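PDB 6F74: alcohol oxidase from Myceliophthora thermophila, which probably oxidises alcohol-type substrates with molecular oxygen, using a bound FAD, as a VAO-type flavoprotein. Local coordinates for residues 75-80 with 88-93. Numbering follows the deposited sequence.
Sequences LDRCAY and QDFQTS. With FAD (flavin-adenine dinucleotide), chain I.
Phe90 reaches out from helix 88-93 and offers a single ring atom, CE1, to two side chains of helix 75-84, a small example of how successive helices can meet through the ends of long side chains while their backbones stay apart. The CE2 of Tyr80 lies 4.2 Å from Phe90 CE1, the two side chains running antiparallel and meeting obliquely at these ring atoms. The second partner comes in at the ring's edge: Arg77 NH2 is also 4.2 Å from Phe90 CE1, with the guanidinium plane turned 56° from that of the ring. Arg77 arrives there because its chain, with CG anti to the backbone N (chi1 -175°), bends at chi2 before running on extended. Even at their closest, Tyr80 and Phe90, the CA atoms are 10.4 Å apart, and the two segments bury just 93 Å² between them. This is the loose, outward side, where Arg77 and Tyr80 are exposed.

In this VAO/PCMH-type flavoprotein fold the two short helices are consecutive. The first is tied by the Cys78–Cys67 disulfide, whereas the second sends Gln88 into the FAD pocket, to the methyl-bearing benzenoid edge of the flavin. There the packing tightens: the Gln88 amide, on a chain extended beyond CG, has CD, OE1 and NE2 all within 3.4 Å of the C7M methyl, OE1 nearest at 3.2 Å. Its NE2 donates to the carbonyl of Asp427, which helps fix the amide's rotation. Towards the other end of helix 88-93, Ser93 OG turns back to donate a 2.6 Å hydrogen bond to Phe90 O, approaching 29° from the carbonyl plane.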
loop_
_atom_site.group_PDB
_atom_site.type_symbol
_atom_site.label_atom_id
_atom_site.label_comp_id
_atom_site.label_asym_id
_atom_site.label_seq_id
_atom_site.Cartn_x
_atom_site.Cartn_y
_atom_site.Cartn_z
ATOM N N LEU A 75 24.323 22.976 4.072
ATOM C CA LEU A 75 23.131 23.663 3.567
ATOM C C LEU A 75 22.832 23.395 2.084
ATOM O O LEU A 75 21.668 23.438 1.666
ATOM C CB LEU A 75 23.202 25.154 3.863
ATOM C CG LEU A 75 22.970 25.473 5.362
ATOM C CD1 LEU A 75 24.238 25.346 6.160
ATOM C CD2 LEU A 75 22.416 26.900 5.524
ATOM N N ASP A 76 23.863 23.097 1.320
ATOM C CA ASP A 76 23.695 22.608 -0.076
ATOM C C ASP A 76 23.034 21.263 -0.127
ATOM O O ASP A 76 22.095 21.046 -0.882
ATOM C CB ASP A 76 25.065 22.466 -0.795
ATOM C CG ASP A 76 25.790 23.755 -0.952
ATOM O OD1 ASP A 76 25.054 24.706 -1.285
ATOM O OD2 ASP A 76 27.042 23.816 -0.718
ATOM N N ARG A 77 23.531 20.339 0.675
ATOM C CA ARG A 77 22.878 19.011 0.783
ATOM C C ARG A 77 21.438 19.186 1.290
ATOM O O ARG A 77 20.514 18.586 0.746
ATOM C CB ARG A 77 23.683 18.096 1.687
ATOM C CG ARG A 77 23.213 16.659 1.813
ATOM C CD ARG A 77 23.017 15.925 0.492
ATOM N NE ARG A 77 22.394 14.600 0.708
ATOM C CZ ARG A 77 21.937 13.787 -0.262
ATOM N NH1 ARG A 77 22.129 14.083 -1.520
ATOM N NH2 ARG A 77 21.319 12.644 0.024
ATOM N N CYS A 78 21.250 20.045 2.302
ATOM C CA CYS A 78 19.938 20.286 2.865
ATOM C C CYS A 78 18.927 20.753 1.827
ATOM O O CYS A 78 17.810 20.242 1.789
ATOM C CB CYS A 78 20.021 21.306 4.001
ATOM S SG CYS A 78 18.403 21.831 4.619
ATOM N N ALA A 79 19.324 21.707 0.990
ATOM C CA ALA A 79 18.467 22.233 -0.079
ATOM C C ALA A 79 18.130 21.187 -1.138
ATOM O O ALA A 79 16.995 21.121 -1.630
ATOM C CB ALA A 79 19.146 23.442 -0.742
ATOM N N TYR A 80 19.117 20.372 -1.492
ATOM C CA TYR A 80 18.877 19.245 -2.395
ATOM C C TYR A 80 17.829 18.301 -1.780
ATOM O O TYR A 80 16.864 17.900 -2.432
ATOM C CB TYR A 80 20.181 18.478 -2.670
ATOM C CG TYR A 80 19.965 17.354 -3.636
ATOM C CD1 TYR A 80 19.832 17.615 -4.982
ATOM C CD2 TYR A 80 19.821 16.035 -3.199
ATOM C CE1 TYR A 80 19.621 16.607 -5.894
ATOM C CE2 TYR A 80 19.559 15.008 -4.133
ATOM C CZ TYR A 80 19.485 15.319 -5.469
ATOM O OH TYR A 80 19.206 14.346 -6.411
ATOM N N GLN A 88 9.598 10.060 -5.425
ATOM C CA GLN A 88 9.522 8.664 -4.977
ATOM C C GLN A 88 10.873 7.922 -5.124
ATOM O O GLN A 88 11.204 7.081 -4.273
ATOM C CB GLN A 88 8.450 7.909 -5.743
ATOM C CG GLN A 88 7.051 8.448 -5.522
ATOM C CD GLN A 88 5.972 7.665 -6.262
ATOM O OE1 GLN A 88 6.104 6.478 -6.491
ATOM N NE2 GLN A 88 4.874 8.328 -6.587
ATOM N N ASP A 89 11.620 8.236 -6.199
ATOM C CA ASP A 89 12.898 7.583 -6.469
ATOM C C ASP A 89 13.937 8.021 -5.444
ATOM O O ASP A 89 14.748 7.192 -4.958
ATOM C CB ASP A 89 13.432 7.893 -7.878
ATOM C CG ASP A 89 12.643 7.202 -8.962
ATOM O OD1 ASP A 89 11.858 6.284 -8.643
ATOM O OD2 ASP A 89 12.779 7.583 -10.135
ATOM N N PHE A 90 13.920 9.312 -5.129
ATOM C CA PHE A 90 14.821 9.848 -4.117
ATOM C C PHE A 90 14.610 9.096 -2.798
ATOM O O PHE A 90 15.559 8.676 -2.167
ATOM C CB PHE A 90 14.620 11.345 -3.886
ATOM C CG PHE A 90 15.358 11.851 -2.685
ATOM C CD1 PHE A 90 16.766 11.992 -2.722
ATOM C CD2 PHE A 90 14.685 12.114 -1.487
ATOM C CE1 PHE A 90 17.461 12.416 -1.602
ATOM C CE2 PHE A 90 15.392 12.557 -0.372
ATOM C CZ PHE A 90 16.764 12.697 -0.428
ATOM N N GLN A 91 13.357 8.933 -2.406
ATOM C CA GLN A 91 13.037 8.196 -1.183
ATOM C C GLN A 91 13.335 6.690 -1.250
ATOM O O GLN A 91 13.754 6.136 -0.254
ATOM C CB GLN A 91 11.600 8.441 -0.763
ATOM C CG GLN A 91 11.278 9.897 -0.391
ATOM C CD GLN A 91 11.981 10.415 0.835
ATOM O OE1 GLN A 91 12.710 9.668 1.506
ATOM N NE2 GLN A 91 11.769 11.726 1.157
ATOM N N THR A 92 13.178 6.024 -2.393
ATOM C CA THR A 92 13.541 4.603 -2.479
ATOM C C THR A 92 15.037 4.336 -2.541
ATOM O O THR A 92 15.448 3.193 -2.341
ATOM C CB THR A 92 12.890 3.894 -3.687
ATOM O OG1 THR A 92 13.212 4.603 -4.902
ATOM C CG2 THR A 92 11.367 3.791 -3.509
ATOM N N SER A 93 15.843 5.354 -2.839
ATOM C CA SER A 93 17.290 5.219 -3.035
ATOM C C SER A 93 18.112 5.129 -1.743
ATOM O O SER A 93 19.214 4.603 -1.750
ATOM C CB SER A 93 17.823 6.422 -3.837
ATOM O OG SER A 93 17.728 7.635 -3.062
HETATM P PA FAD I . 7.994 -1.801 2.134
HETATM O O1A FAD I . 7.861 -0.569 3.026
HETATM O O2A FAD I . 9.362 -2.097 1.606
HETATM O O5B FAD I . 7.444 -3.031 2.958
HETATM C C5B FAD I . 6.093 -3.064 3.326
HETATM C C4B FAD I . 5.888 -4.172 4.344
HETATM O O4B FAD I . 6.180 -5.393 3.685
HETATM C C3B FAD I . 6.785 -4.143 5.555
HETATM O O3B FAD I . 6.078 -4.780 6.625
HETATM C C2B FAD I . 7.942 -5.040 5.189
HETATM O O2B FAD I . 8.537 -5.746 6.284
HETATM C C1B FAD I . 7.276 -6.055 4.299
HETATM N N9A FAD I . 8.105 -6.627 3.233
HETATM C C8A FAD I . 8.561 -5.993 2.144
HETATM N N7A FAD I . 9.257 -6.833 1.355
HETATM C C5A FAD I . 9.234 -8.022 1.950
HETATM C C6A FAD I . 9.780 -9.337 1.613
HETATM N N6A FAD I . 10.475 -9.444 0.458
HETATM N N1A FAD I . 9.560 -10.352 2.490
HETATM C C2A FAD I . 8.852 -10.161 3.633
HETATM N N3A FAD I . 8.300 -8.973 3.992
HETATM C C4A FAD I . 8.465 -7.894 3.183
HETATM N N1 FAD I . -0.967 -0.073 -3.095
HETATM C C2 FAD I . -1.936 -0.489 -3.942
HETATM O O2 FAD I . -2.632 -1.487 -3.621
HETATM N N3 FAD I . -2.159 0.113 -5.127
HETATM C C4 FAD I . -1.461 1.187 -5.533
HETATM O O4 FAD I . -1.683 1.755 -6.623
HETATM C C4X FAD I . -0.395 1.719 -4.658
HETATM N N5 FAD I . 0.332 2.799 -5.008
HETATM C C5X FAD I . 1.309 3.257 -4.187
HETATM C C6 FAD I . 2.065 4.363 -4.573
HETATM C C7 FAD I . 3.086 4.858 -3.781
HETATM C C7M FAD I . 3.784 6.074 -4.339
HETATM C C8 FAD I . 3.402 4.188 -2.488
HETATM C C8M FAD I . 4.538 4.637 -1.579
HETATM C C9 FAD I . 2.635 3.099 -2.087
HETATM C C9A FAD I . 1.597 2.585 -2.883
HETATM N N10 FAD I . 0.815 1.454 -2.520
HETATM C C10 FAD I . -0.191 1.007 -3.387
HETATM C "C1'" FAD I . 0.953 0.768 -1.214
HETATM C "C2'" FAD I . 1.758 -0.486 -1.114
HETATM O "O2'" FAD I . 0.919 -1.560 -1.534
HETATM C "C3'" FAD I . 2.146 -0.722 0.349
HETATM O "O3'" FAD I . 2.759 0.443 0.930
HETATM C "C4'" FAD I . 3.069 -1.924 0.503
HETATM O "O4'" FAD I . 3.389 -2.107 1.885
HETATM C "C5'" FAD I . 4.336 -1.757 -0.321
HETATM O "O5'" FAD I . 5.175 -2.889 -0.173
HETATM P P FAD I . 6.716 -2.573 -0.353
HETATM O O1P FAD I . 6.929 -1.771 -1.607
HETATM O O2P FAD I . 7.432 -3.868 -0.165
HETATM O O3P FAD I . 6.943 -1.594 0.916
#